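Local coordinates for macrophage migration inhibitory factor-like protein (Entamoeba histolytica, PDB 6CUQ) that belongs to the macrophage migration inhibitory factor family and forms a trimer of compact alpha/beta subunits whose sheets continue from one chain into the next, at residues I14-D19 against A95-G100; E27-S32 against T49-S54; K61-A66 against G99-L104. All blocks are in the same frame, centred on the assembly; numbering follows the deposited sequence.

In the fold
Contacts 1 and 2 are buried, contact 3 only partly so, and all three reach the four-stranded sheet. Contact 2 lies nearest the centre of the chain, where helix 22-40 packs on strand 48-53 by aliphatic groups and one pair of hydroxyls. Contact 1 lies further out, closing the end of the hydrophobic layer with aliphatic side chains alone. Contact 3, its centre about 6 Å from that of contact 1, is held chiefly by backbone hydrogen bonds, as two strands begin to pair. The ranges of contacts 1 and 3 overlap at Gly99 and Gly100, and Ser17 N lies 2.9 Å from Ser65 O, a probable hydrogen bond. Contact 2 joins contact 1 through neighbouring strands 11-16 and 48-53.

Contact 1 of 3, residues I14-D19 against A95-G100; sequences ITLSAD and AGIEGG
Aliphatic packing carries this contact, with four side chains meeting where strand 11-16 runs out and the chain leaves helix 80-95. The closest approach is methyl to methyl: Ala18 CB and Ala95 CB stand 3.7 Å apart, tip to tip. Alanine suits both places: one methyl on each side bridges the gap between the backbones, Ala18 CA and Ala95 CA being 6.1 Å apart. Beside this pair, Ile97 reaches in with its long branch. CG1 is anti to the carbonyl carbon (chi1 -54°), and the chain then runs extended, so that CD1 arrives 4.0 Å from Ala18 CB. The same methyl meets Leu16 CD1 at 4.1 Å, the two side chains crossing at about a right angle. Leu16 holds CG in the crowded position between backbone N and carbonyl carbon (chi1 81°), and its CD1 also borders Ala95 CB at 4.4 Å.

In the MIF fold two beta-alpha-beta units share one sheet, with both helices against the same face. This cluster closes the layer between helices and sheet at one end: Leu16 also packs on Ile28 of helix 22-40 and on Ala66 of strand 66-72, whereas Ala95 touches Ile20.

Backbone geometry sets the second segment in place. Gly96 is the first residue to leave the helical conformation, with a positive phi of 67° that glycine adopts readily, and the turn brings Ile97 back toward the sheet.

Polar bonding is left to the surroundings. Leu16 shares backbone hydrogen bonds with Val52 and Ser54, and Ser17 OG makes a weak one with Ser65 N.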
ATOM      1  N   ILE B  14      -5.858  -1.991  -4.816  1.00 62.01           N
ATOM      2  CA  ILE B  14      -6.154  -3.416  -4.853  1.00 58.44           C
ATOM      3  C   ILE B  14      -4.853  -4.138  -5.170  1.00 57.69           C
ATOM      4  O   ILE B  14      -4.268  -3.959  -6.250  1.00 56.19           O
ATOM      5  CB  ILE B  14      -7.235  -3.743  -5.889  1.00 55.78           C
ATOM      6  CG1 ILE B  14      -8.498  -2.931  -5.590  1.00 55.02           C
ATOM      7  CG2 ILE B  14      -7.537  -5.246  -5.876  1.00 54.45           C
ATOM      8  CD1 ILE B  14      -9.577  -3.038  -6.649  1.00 51.53           C
ATOM      9  N   THR B  15      -4.383  -4.920  -4.213  1.00 50.49           N
ATOM     10  CA  THR B  15      -3.210  -5.763  -4.372  1.00 53.71           C
ATOM     11  C   THR B  15      -3.733  -7.189  -4.465  1.00 55.69           C
ATOM     12  O   THR B  15      -4.291  -7.712  -3.497  1.00 49.41           O
ATOM     13  CB  THR B  15      -2.257  -5.572  -3.191  1.00 59.91           C
ATOM     14  OG1 THR B  15      -1.953  -4.177  -3.038  1.00 66.35           O
ATOM     15  CG2 THR B  15      -0.979  -6.407  -3.348  1.00 50.96           C
ATOM     16  N   LEU B  16      -3.606  -7.807  -5.630  1.00 54.26           N
ATOM     17  CA  LEU B  16      -4.152  -9.143  -5.796  1.00 57.35           C
ATOM     18  C   LEU B  16      -3.148 -10.053  -6.483  1.00 60.50           C
ATOM     19  O   LEU B  16      -2.263  -9.599  -7.215  1.00 59.53           O
ATOM     20  CB  LEU B  16      -5.473  -9.110  -6.567  1.00 56.10           C
ATOM     21  CG  LEU B  16      -5.480  -9.017  -8.087  1.00 58.08           C
ATOM     22  CD1 LEU B  16      -6.918  -9.004  -8.575  1.00 57.31           C
ATOM     23  CD2 LEU B  16      -4.733  -7.808  -8.587  1.00 66.21           C
ATOM     24  N   SER B  17      -3.281 -11.350  -6.219  1.00 58.11           N
ATOM     25  CA  SER B  17      -2.312 -12.332  -6.680  1.00 64.11           C
ATOM     26  C   SER B  17      -2.903 -13.352  -7.648  1.00 68.24           C
ATOM     27  O   SER B  17      -2.402 -14.470  -7.750  1.00 87.33           O
ATOM     28  CB  SER B  17      -1.690 -13.051  -5.482  1.00 57.06           C
ATOM     29  OG  SER B  17      -2.579 -14.044  -5.015  1.00 66.72           O
ATOM     30  N   ALA B  18      -3.946 -12.999  -8.378  1.00 64.26           N
ATOM     31  CA  ALA B  18      -4.479 -13.911  -9.379  1.00 60.64           C
ATOM     32  C   ALA B  18      -3.696 -13.784 -10.677  1.00 64.37           C
ATOM     33  O   ALA B  18      -3.113 -12.742 -10.977  1.00 75.64           O
ATOM     34  CB  ALA B  18      -5.961 -13.645  -9.636  1.00 56.32           C
ATOM     35  N   ASP B  19      -3.693 -14.861 -11.452  1.00 64.33           N
ATOM     36  CA  ASP B  19      -3.109 -14.879 -12.795  1.00 59.68           C
ATOM     37  C   ASP B  19      -4.180 -14.390 -13.774  1.00 52.95           C
ATOM     38  O   ASP B  19      -5.025 -15.157 -14.234  1.00 60.75           O
ATOM     39  CB  ASP B  19      -2.612 -16.295 -13.110  1.00 49.44           C
ATOM     40  CG  ASP B  19      -2.163 -16.471 -14.553  1.00 60.15           C
ATOM     41  OD1 ASP B  19      -1.648 -15.508 -15.157  1.00 69.76           O
ATOM     42  OD2 ASP B  19      -2.354 -17.578 -15.105  1.00 69.26           O
ATOM     43  N   ALA B  95     -11.621 -12.580 -11.213  1.00 62.92           N
ATOM     44  CA  ALA B  95     -10.337 -13.227 -10.959  1.00 57.37           C
ATOM     45  C   ALA B  95     -10.448 -14.563 -10.232  1.00 63.85           C
ATOM     46  O   ALA B  95      -9.414 -15.172  -9.935  1.00 67.91           O
ATOM     47  CB  ALA B  95      -9.410 -12.292 -10.167  1.00 49.30           C
ATOM     48  N   GLY B  96     -11.657 -15.007  -9.901  1.00 68.87           N
ATOM     49  CA  GLY B  96     -11.852 -16.281  -9.244  1.00 65.64           C
ATOM     50  C   GLY B  96     -11.318 -16.364  -7.837  1.00 71.75           C
ATOM     51  O   GLY B  96     -11.063 -17.471  -7.344  1.00 62.18           O
ATOM     52  N   ILE B  97     -11.161 -15.227  -7.164  1.00 67.41           N
ATOM     53  CA  ILE B  97     -10.637 -15.190  -5.806  1.00 56.66           C
ATOM     54  C   ILE B  97     -11.789 -15.405  -4.834  1.00 71.16           C
ATOM     55  O   ILE B  97     -12.855 -14.782  -4.959  1.00 68.11           O
ATOM     56  CB  ILE B  97      -9.904 -13.863  -5.541  1.00 59.71           C
ATOM     57  CG1 ILE B  97      -8.818 -13.638  -6.607  1.00 58.31           C
ATOM     58  CG2 ILE B  97      -9.315 -13.847  -4.156  1.00 57.00           C
ATOM     59  CD1 ILE B  97      -8.043 -12.341  -6.448  1.00 51.09           C
ATOM     60  N   GLU B  98     -11.591 -16.319  -3.889  1.00 71.78           N
ATOM     61  CA  GLU B  98     -12.633 -16.629  -2.926  1.00 69.78           C
ATOM     62  C   GLU B  98     -12.793 -15.502  -1.914  1.00 71.74           C
ATOM     63  O   GLU B  98     -11.865 -14.729  -1.653  1.00 73.52           O
ATOM     64  CB  GLU B  98     -12.337 -17.949  -2.217  1.00 72.15           C
ATOM     65  CG  GLU B  98     -12.518 -19.170  -3.119  1.00 86.76           C
ATOM     66  CD  GLU B  98     -12.087 -20.473  -2.453  1.00100.73           C
ATOM     67  OE1 GLU B  98     -11.546 -20.423  -1.327  1.00106.64           O
ATOM     68  OE2 GLU B  98     -12.323 -21.552  -3.042  1.00104.18           O
ATOM     69  N   GLY B  99     -14.014 -15.372  -1.391  1.00 69.53           N
ATOM     70  CA  GLY B  99     -14.263 -14.375  -0.366  1.00 70.21           C
ATOM     71  C   GLY B  99     -13.405 -14.584   0.867  1.00 77.27           C
ATOM     72  O   GLY B  99     -12.954 -13.623   1.492  1.00 80.83           O
ATOM     73  N   GLY B 100     -13.155 -15.843   1.227  1.00 79.21           N
ATOM     74  CA  GLY B 100     -12.291 -16.148   2.350  1.00 67.97           C
ATOM     75  C   GLY B 100     -10.814 -15.891   2.124  1.00 71.85           C
ATOM     76  O   GLY B 100     -10.018 -16.145   3.033  1.00 87.26           O
TER

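Contact 2 of 3, residues E27-S32 against T49-S54; sequences EIAHES and TQVVTS
Ser32 and Thr49 face each other hydroxyl to hydroxyl, with Ser32 OG and Thr49 OG1 2.7 Å apart, at hydrogen-bonding distance. Ser32 turns its OG anti to the backbone N (chi1 163°), pointing the hydroxyl from the helix at the strand. Thr49 keeps OG1 anti to its carbonyl carbon and CG2 anti to its N, so both branches lie against the helix: CG2 comes within 3.4 Å of Ser32 OG and rests over the helix backbone 3.8 Å from Ala29 CA. A beta-branched residue with one polar and one apolar arm thus serves a hydroxyl and a hydrocarbon surface together. Buried Ser32 OG is also hydrogen-bonded to Tyr87 OH of helix 80-95, and the placing of the protons stays open.

Strand 11-16, helix 22-40 and strand 48-53 form a beta-alpha-beta unit of the MIF fold, and here its helix lies on its second strand. The short segments run roughly antiparallel, their N-to-C directions 148° apart, with axes 7.9 Å apart at their closest. Ala29 allows this closeness, offering only a methyl.

Val51, two residues beyond Thr49 and on the same face of the strand, aims CG2 at the helix, with CG1 anti to the backbone N (chi1 -176°). Its CG2 meets Ala29 CB at 3.8 Å, then Ile28 CG2 at 4.0 Å, where the isoleucine and valine side chains cross at about a right angle. Ile28 continues onto Leu91 of helix 80-95. Between Thr49 and Val51, Gln50 points away from the helix and bonds to Ser54 and Ser65 of the third subunit.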
ATOM      1  N   GLU B  27     -10.626  -3.848 -16.158  1.00 53.57           N
ATOM      2  CA  GLU B  27     -12.038  -3.979 -15.820  1.00 57.54           C
ATOM      3  C   GLU B  27     -12.239  -3.902 -14.314  1.00 64.48           C
ATOM      4  O   GLU B  27     -13.217  -3.310 -13.835  1.00 67.78           O
ATOM      5  CB  GLU B  27     -12.584  -5.286 -16.375  1.00 66.92           C
ATOM      6  CG  GLU B  27     -12.810  -5.293 -17.883  1.00 72.65           C
ATOM      7  CD  GLU B  27     -13.136  -6.695 -18.388  1.00 76.72           C
ATOM      8  OE1 GLU B  27     -13.561  -7.536 -17.569  1.00 69.36           O
ATOM      9  OE2 GLU B  27     -12.965  -6.959 -19.595  1.00 78.17           O
ATOM     10  N   ILE B  28     -11.308  -4.482 -13.551  1.00 55.44           N
ATOM     11  CA  ILE B  28     -11.361  -4.403 -12.094  1.00 58.46           C
ATOM     12  C   ILE B  28     -11.231  -2.954 -11.633  1.00 58.09           C
ATOM     13  O   ILE B  28     -12.022  -2.477 -10.809  1.00 63.11           O
ATOM     14  CB  ILE B  28     -10.271  -5.303 -11.474  1.00 51.28           C
ATOM     15  CG1 ILE B  28     -10.653  -6.775 -11.633  1.00 52.88           C
ATOM     16  CG2 ILE B  28     -10.011  -4.930 -10.020  1.00 44.34           C
ATOM     17  CD1 ILE B  28      -9.550  -7.755 -11.239  1.00 51.07           C
ATOM     18  N   ALA B  29     -10.244  -2.226 -12.169  1.00 51.62           N
ATOM     19  CA  ALA B  29     -10.091  -0.816 -11.799  1.00 56.30           C
ATOM     20  C   ALA B  29     -11.342  -0.016 -12.140  1.00 55.65           C
ATOM     21  O   ALA B  29     -11.803   0.808 -11.342  1.00 58.49           O
ATOM     22  CB  ALA B  29      -8.879  -0.199 -12.505  1.00 51.16           C
ATOM     23  N   HIS B  30     -11.895  -0.243 -13.335  1.00 57.24           N
ATOM     24  CA  HIS B  30     -13.102   0.456 -13.763  1.00 53.36           C
ATOM     25  C   HIS B  30     -14.278   0.165 -12.826  1.00 59.85           C
ATOM     26  O   HIS B  30     -14.918   1.085 -12.304  1.00 65.69           O
ATOM     27  CB  HIS B  30     -13.427   0.044 -15.199  1.00 58.65           C
ATOM     28  CG  HIS B  30     -14.720   0.604 -15.710  1.00 75.55           C
ATOM     29  ND1 HIS B  30     -14.905   1.950 -15.946  1.00 76.51           N
ATOM     30  CD2 HIS B  30     -15.895   0.001 -16.019  1.00 79.52           C
ATOM     31  CE1 HIS B  30     -16.135   2.152 -16.387  1.00 80.00           C
ATOM     32  NE2 HIS B  30     -16.757   0.987 -16.444  1.00 82.12           N
ATOM     33  N   GLU B  31     -14.562  -1.118 -12.586  1.00 67.16           N
ATOM     34  CA  GLU B  31     -15.680  -1.484 -11.720  1.00 65.50           C
ATOM     35  C   GLU B  31     -15.453  -1.006 -10.290  1.00 65.15           C
ATOM     36  O   GLU B  31     -16.408  -0.653  -9.590  1.00 67.67           O
ATOM     37  CB  GLU B  31     -15.887  -2.996 -11.739  1.00 70.20           C
ATOM     38  CG  GLU B  31     -16.468  -3.523 -13.019  1.00 68.95           C
ATOM     39  CD  GLU B  31     -17.811  -2.921 -13.343  1.00 73.65           C
ATOM     40  OE1 GLU B  31     -18.604  -2.648 -12.408  1.00 69.04           O
ATOM     41  OE2 GLU B  31     -18.086  -2.761 -14.546  1.00 85.13           O
ATOM     42  N   SER B  32     -14.198  -1.019  -9.831  1.00 62.48           N
ATOM     43  CA  SER B  32     -13.883  -0.519  -8.497  1.00 61.42           C
ATOM     44  C   SER B  32     -14.292   0.939  -8.352  1.00 63.73           C
ATOM     45  O   SER B  32     -14.933   1.336  -7.367  1.00 61.76           O
ATOM     46  CB  SER B  32     -12.384  -0.696  -8.226  1.00 60.38           C
ATOM     47  OG  SER B  32     -11.958   0.097  -7.137  1.00 60.80           O
ATOM     48  N   THR B  49      -8.517   4.291  -8.531  1.00 64.26           N
ATOM     49  CA  THR B  49      -8.152   2.921  -8.200  1.00 57.77           C
ATOM     50  C   THR B  49      -6.857   2.532  -8.907  1.00 61.19           C
ATOM     51  O   THR B  49      -6.654   2.841 -10.087  1.00 59.36           O
ATOM     52  CB  THR B  49      -9.291   1.951  -8.548  1.00 56.74           C
ATOM     53  OG1 THR B  49     -10.385   2.185  -7.655  1.00 66.65           O
ATOM     54  CG2 THR B  49      -8.860   0.493  -8.417  1.00 50.67           C
ATOM     55  N   GLN B  50      -5.987   1.856  -8.158  1.00 55.73           N
ATOM     56  CA  GLN B  50      -4.773   1.237  -8.664  1.00 56.94           C
ATOM     57  C   GLN B  50      -4.827  -0.255  -8.355  1.00 60.12           C
ATOM     58  O   GLN B  50      -5.126  -0.647  -7.220  1.00 53.42           O
ATOM     59  CB  GLN B  50      -3.525   1.859  -8.028  1.00 53.37           C
ATOM     60  CG  GLN B  50      -3.412   3.359  -8.218  1.00 46.56           C
ATOM     61  CD  GLN B  50      -3.327   3.757  -9.693  1.00 55.47           C
ATOM     62  OE1 GLN B  50      -2.842   2.989 -10.521  1.00 53.61           O
ATOM     63  NE2 GLN B  50      -3.786   4.970 -10.020  1.00 46.60           N
ATOM     64  N   VAL B  51      -4.557  -1.076  -9.366  1.00 54.20           N
ATOM     65  CA  VAL B  51      -4.554  -2.530  -9.248  1.00 54.83           C
ATOM     66  C   VAL B  51      -3.112  -3.016  -9.317  1.00 56.25           C
ATOM     67  O   VAL B  51      -2.418  -2.768 -10.308  1.00 48.75           O
ATOM     68  CB  VAL B  51      -5.407  -3.185 -10.341  1.00 52.41           C
ATOM     69  CG1 VAL B  51      -5.466  -4.682 -10.118  1.00 55.76           C
ATOM     70  CG2 VAL B  51      -6.802  -2.576 -10.340  1.00 47.74           C
ATOM     71  N   VAL B  52      -2.661  -3.718  -8.272  1.00 47.42           N
ATOM     72  CA  VAL B  52      -1.268  -4.129  -8.156  1.00 45.34           C
ATOM     73  C   VAL B  52      -1.203  -5.656  -8.140  1.00 49.61           C
ATOM     74  O   VAL B  52      -1.872  -6.303  -7.326  1.00 62.54           O
ATOM     75  CB  VAL B  52      -0.626  -3.522  -6.894  1.00 55.16           C
ATOM     76  CG1 VAL B  52       0.793  -4.091  -6.643  1.00 47.87           C
ATOM     77  CG2 VAL B  52      -0.643  -1.980  -6.987  1.00 50.13           C
ATOM     78  N   THR B  53      -0.402  -6.224  -9.040  1.00 51.84           N
ATOM     79  CA  THR B  53      -0.216  -7.667  -9.111  1.00 50.83           C
ATOM     80  C   THR B  53       0.817  -8.126  -8.093  1.00 54.06           C
ATOM     81  O   THR B  53       1.963  -7.669  -8.105  1.00 57.42           O
ATOM     82  CB  THR B  53       0.234  -8.080 -10.507  1.00 56.36           C
ATOM     83  OG1 THR B  53      -0.831  -7.877 -11.431  1.00 58.98           O
ATOM     84  CG2 THR B  53       0.634  -9.558 -10.518  1.00 55.83           C
ATOM     85  N   SER B  54       0.438  -9.092  -7.266  1.00 55.87           N
ATOM     86  CA  SER B  54       1.297  -9.573  -6.193  1.00 54.58           C
ATOM     87  C   SER B  54       1.451 -11.090  -6.255  1.00 56.76           C
ATOM     88  O   SER B  54       0.845 -11.773  -7.084  1.00 55.13           O
ATOM     89  CB  SER B  54       0.728  -9.183  -4.831  1.00 53.44           C
ATOM     90  OG  SER B  54      -0.547  -9.778  -4.673  1.00 54.46           O
TER

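Contact 3 of 3, residues K61-A66 against G99-L104; sequences KIVKSA and GGNIYL
Ser65 OG is gripped by two hydrogen bonds: it donates to Val63 O at 3.0 Å and is also bonded to Gln50 NE2 of the second subunit. The first bond folds the hydroxyl back over its own chain. With OG in the crowded position between backbone N and carbonyl carbon (chi1 47°), it approaches from above the carbonyl plane of Val63. Serine's short arm suits this turn, linking the local bend to the subunit interface.

Across the two segments the backbone takes over. Ala66 N donates to Asn101 O at 3.1 Å; the donor lies in the carbonyl plane, though the angle at hydrogen is only 145°. Ser65 CA adds a CA-H...O contact to the same oxygen. Tyr103 N in turn donates to Ala66 O over 3.2 Å, a straighter bond of 167° that comes from above the carbonyl plane, and Ile102 CA lies 3.6 Å from Ala66 O. Flanking Ile102 in this way, the two bonds make the parallel bridge of Ala66 with Ile102, where strands 66-72 and 102-108 begin to pair in the MIF fold. Both side chains lie on one face of the sheet, Ala66 CB 4.2 Å from Ile102 CG1, and both touch Leu91 of helix 80-95.

Asn101, next to Ile102 in the chain, sets its CB 3.3 Å from Lys64 O, while its CG lies 3.9 Å from Val63 CG1, the two side chains crossing at about a right angle. Tyr103 carries its ring away to the second subunit, where OH bonds to Tyr46 O and Trp114 meets the ring edge-to-face.

Since the hydrogen bonds between the segments are all main-chain to main-chain, most side chains can serve other surfaces: Ala66 and Ile102 face the helix, Ser65 and Tyr103 the trimer interface, while Asn101 packs broadly on the other segment.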
ATOM      1  N   LYS B  61      -1.170 -20.997   3.070  1.00 89.53           N
ATOM      2  CA  LYS B  61      -1.134 -21.593   1.742  1.00 80.73           C
ATOM      3  C   LYS B  61      -0.990 -20.512   0.679  1.00 77.28           C
ATOM      4  O   LYS B  61      -1.449 -19.378   0.859  1.00 79.20           O
ATOM      5  CB  LYS B  61      -2.399 -22.413   1.466  1.00 85.48           C
ATOM      6  CG  LYS B  61      -2.503 -23.705   2.281  1.00 92.66           C
ATOM      7  CD  LYS B  61      -3.853 -24.381   2.063  1.00103.03           C
ATOM      8  CE  LYS B  61      -4.300 -25.147   3.311  1.00112.86           C
ATOM      9  NZ  LYS B  61      -5.655 -24.700   3.757  1.00116.40           N
ATOM     10  N   ILE B  62      -0.328 -20.864  -0.423  1.00 67.37           N
ATOM     11  CA  ILE B  62      -0.223 -19.971  -1.574  1.00 71.34           C
ATOM     12  C   ILE B  62      -1.471 -20.136  -2.432  1.00 70.94           C
ATOM     13  O   ILE B  62      -1.686 -21.200  -3.019  1.00 71.14           O
ATOM     14  CB  ILE B  62       1.040 -20.267  -2.395  1.00 66.93           C
ATOM     15  CG1 ILE B  62       2.288 -20.153  -1.528  1.00 69.18           C
ATOM     16  CG2 ILE B  62       1.114 -19.261  -3.537  1.00 55.07           C
ATOM     17  CD1 ILE B  62       2.409 -18.825  -0.818  1.00 79.43           C
ATOM     18  N   VAL B  63      -2.274 -19.076  -2.545  1.00 64.07           N
ATOM     19  CA  VAL B  63      -3.569 -19.165  -3.214  1.00 69.22           C
ATOM     20  C   VAL B  63      -3.962 -17.794  -3.771  1.00 68.44           C
ATOM     21  O   VAL B  63      -3.426 -16.757  -3.358  1.00 58.21           O
ATOM     22  CB  VAL B  63      -4.637 -19.734  -2.238  1.00 73.15           C
ATOM     23  CG1 VAL B  63      -4.955 -18.735  -1.130  1.00 76.75           C
ATOM     24  CG2 VAL B  63      -5.900 -20.205  -2.964  1.00 68.63           C
ATOM     25  N   LYS B  64      -4.880 -17.793  -4.745  1.00 64.42           N
ATOM     26  CA  LYS B  64      -5.437 -16.543  -5.250  1.00 58.85           C
ATOM     27  C   LYS B  64      -6.017 -15.757  -4.092  1.00 59.25           C
ATOM     28  O   LYS B  64      -6.872 -16.260  -3.357  1.00 66.24           O
ATOM     29  CB  LYS B  64      -6.572 -16.800  -6.233  1.00 55.23           C
ATOM     30  CG  LYS B  64      -6.268 -17.397  -7.555  1.00 59.43           C
ATOM     31  CD  LYS B  64      -7.548 -18.081  -8.013  1.00 64.05           C
ATOM     32  CE  LYS B  64      -7.520 -18.417  -9.486  1.00 75.30           C
ATOM     33  NZ  LYS B  64      -8.678 -19.285  -9.855  1.00 82.47           N
ATOM     34  N   SER B  65      -5.582 -14.514  -3.950  1.00 53.59           N
ATOM     35  CA  SER B  65      -5.949 -13.735  -2.783  1.00 62.95           C
ATOM     36  C   SER B  65      -5.798 -12.268  -3.132  1.00 57.64           C
ATOM     37  O   SER B  65      -5.297 -11.910  -4.194  1.00 61.36           O
ATOM     38  CB  SER B  65      -5.087 -14.104  -1.564  1.00 63.23           C
ATOM     39  OG  SER B  65      -3.719 -14.147  -1.907  1.00 63.86           O
ATOM     40  N   ALA B  66      -6.229 -11.421  -2.210  1.00 58.16           N
ATOM     41  CA  ALA B  66      -6.161  -9.994  -2.444  1.00 55.75           C
ATOM     42  C   ALA B  66      -6.140  -9.282  -1.106  1.00 58.04           C
ATOM     43  O   ALA B  66      -6.482  -9.855  -0.070  1.00 61.57           O
ATOM     44  CB  ALA B  66      -7.337  -9.499  -3.299  1.00 47.21           C
ATOM     45  N   GLY B  99     -14.014 -15.372  -1.391  1.00 69.53           N
ATOM     46  CA  GLY B  99     -14.263 -14.375  -0.366  1.00 70.21           C
ATOM     47  C   GLY B  99     -13.405 -14.584   0.867  1.00 77.27           C
ATOM     48  O   GLY B  99     -12.954 -13.623   1.492  1.00 80.83           O
ATOM     49  N   GLY B 100     -13.155 -15.843   1.227  1.00 79.21           N
ATOM     50  CA  GLY B 100     -12.291 -16.148   2.350  1.00 67.97           C
ATOM     51  C   GLY B 100     -10.814 -15.891   2.124  1.00 71.85           C
ATOM     52  O   GLY B 100     -10.018 -16.145   3.033  1.00 87.26           O
ATOM     53  N   ASN B 101     -10.415 -15.411   0.946  1.00 65.14           N
ATOM     54  CA  ASN B 101      -9.023 -15.091   0.661  1.00 60.83           C
ATOM     55  C   ASN B 101      -8.853 -13.622   0.270  1.00 68.98           C
ATOM     56  O   ASN B 101      -7.920 -13.262  -0.449  1.00 75.20           O
ATOM     57  CB  ASN B 101      -8.478 -16.009  -0.432  1.00 60.20           C
ATOM     58  CG  ASN B 101      -8.455 -17.455  -0.014  1.00 76.22           C
ATOM     59  OD1 ASN B 101      -8.298 -17.770   1.168  1.00 82.20           O
ATOM     60  ND2 ASN B 101      -8.610 -18.350  -0.978  1.00 81.21           N
ATOM     61  N   ILE B 102      -9.755 -12.761   0.736  1.00 65.07           N
ATOM     62  CA  ILE B 102      -9.690 -11.326   0.492  1.00 68.30           C
ATOM     63  C   ILE B 102      -9.803 -10.598   1.823  1.00 74.92           C
ATOM     64  O   ILE B 102     -10.764 -10.813   2.569  1.00 74.23           O
ATOM     65  CB  ILE B 102     -10.803 -10.855  -0.462  1.00 68.08           C
ATOM     66  CG1 ILE B 102     -10.699 -11.576  -1.805  1.00 64.21           C
ATOM     67  CG2 ILE B 102     -10.790  -9.332  -0.587  1.00 59.54           C
ATOM     68  CD1 ILE B 102     -11.845 -11.322  -2.732  1.00 71.34           C
ATOM     69  N   TYR B 103      -8.834  -9.736   2.118  1.00 71.60           N
ATOM     70  CA  TYR B 103      -8.927  -8.822   3.247  1.00 67.15           C
ATOM     71  C   TYR B 103      -9.103  -7.395   2.738  1.00 72.16           C
ATOM     72  O   TYR B 103      -8.579  -7.018   1.683  1.00 73.61           O
ATOM     73  CB  TYR B 103      -7.686  -8.886   4.135  1.00 61.62           C
ATOM     74  CG  TYR B 103      -7.684  -9.989   5.159  1.00 76.72           C
ATOM     75  CD1 TYR B 103      -8.855 -10.615   5.543  1.00 81.01           C
ATOM     76  CD2 TYR B 103      -6.495 -10.400   5.745  1.00 76.11           C
ATOM     77  CE1 TYR B 103      -8.840 -11.623   6.485  1.00 86.21           C
ATOM     78  CE2 TYR B 103      -6.469 -11.402   6.672  1.00 82.18           C
ATOM     79  CZ  TYR B 103      -7.639 -12.018   7.048  1.00 89.89           C
ATOM     80  OH  TYR B 103      -7.586 -13.026   7.995  1.00 82.03           O
ATOM     81  N   LEU B 104      -9.852  -6.605   3.493  1.00 74.10           N
ATOM     82  CA  LEU B 104     -10.040  -5.198   3.183  1.00 73.62           C
ATOM     83  C   LEU B 104      -9.746  -4.352   4.412  1.00 83.13           C
ATOM     84  O   LEU B 104      -9.903  -4.804   5.557  1.00 90.38           O
ATOM     85  CB  LEU B 104     -11.455  -4.920   2.704  1.00 70.03           C
ATOM     86  CG  LEU B 104     -11.905  -5.612   1.424  1.00 68.01           C
ATOM     87  CD1 LEU B 104     -12.632  -6.922   1.747  1.00 62.03           C
ATOM     88  CD2 LEU B 104     -12.800  -4.662   0.623  1.00 66.85           C
TER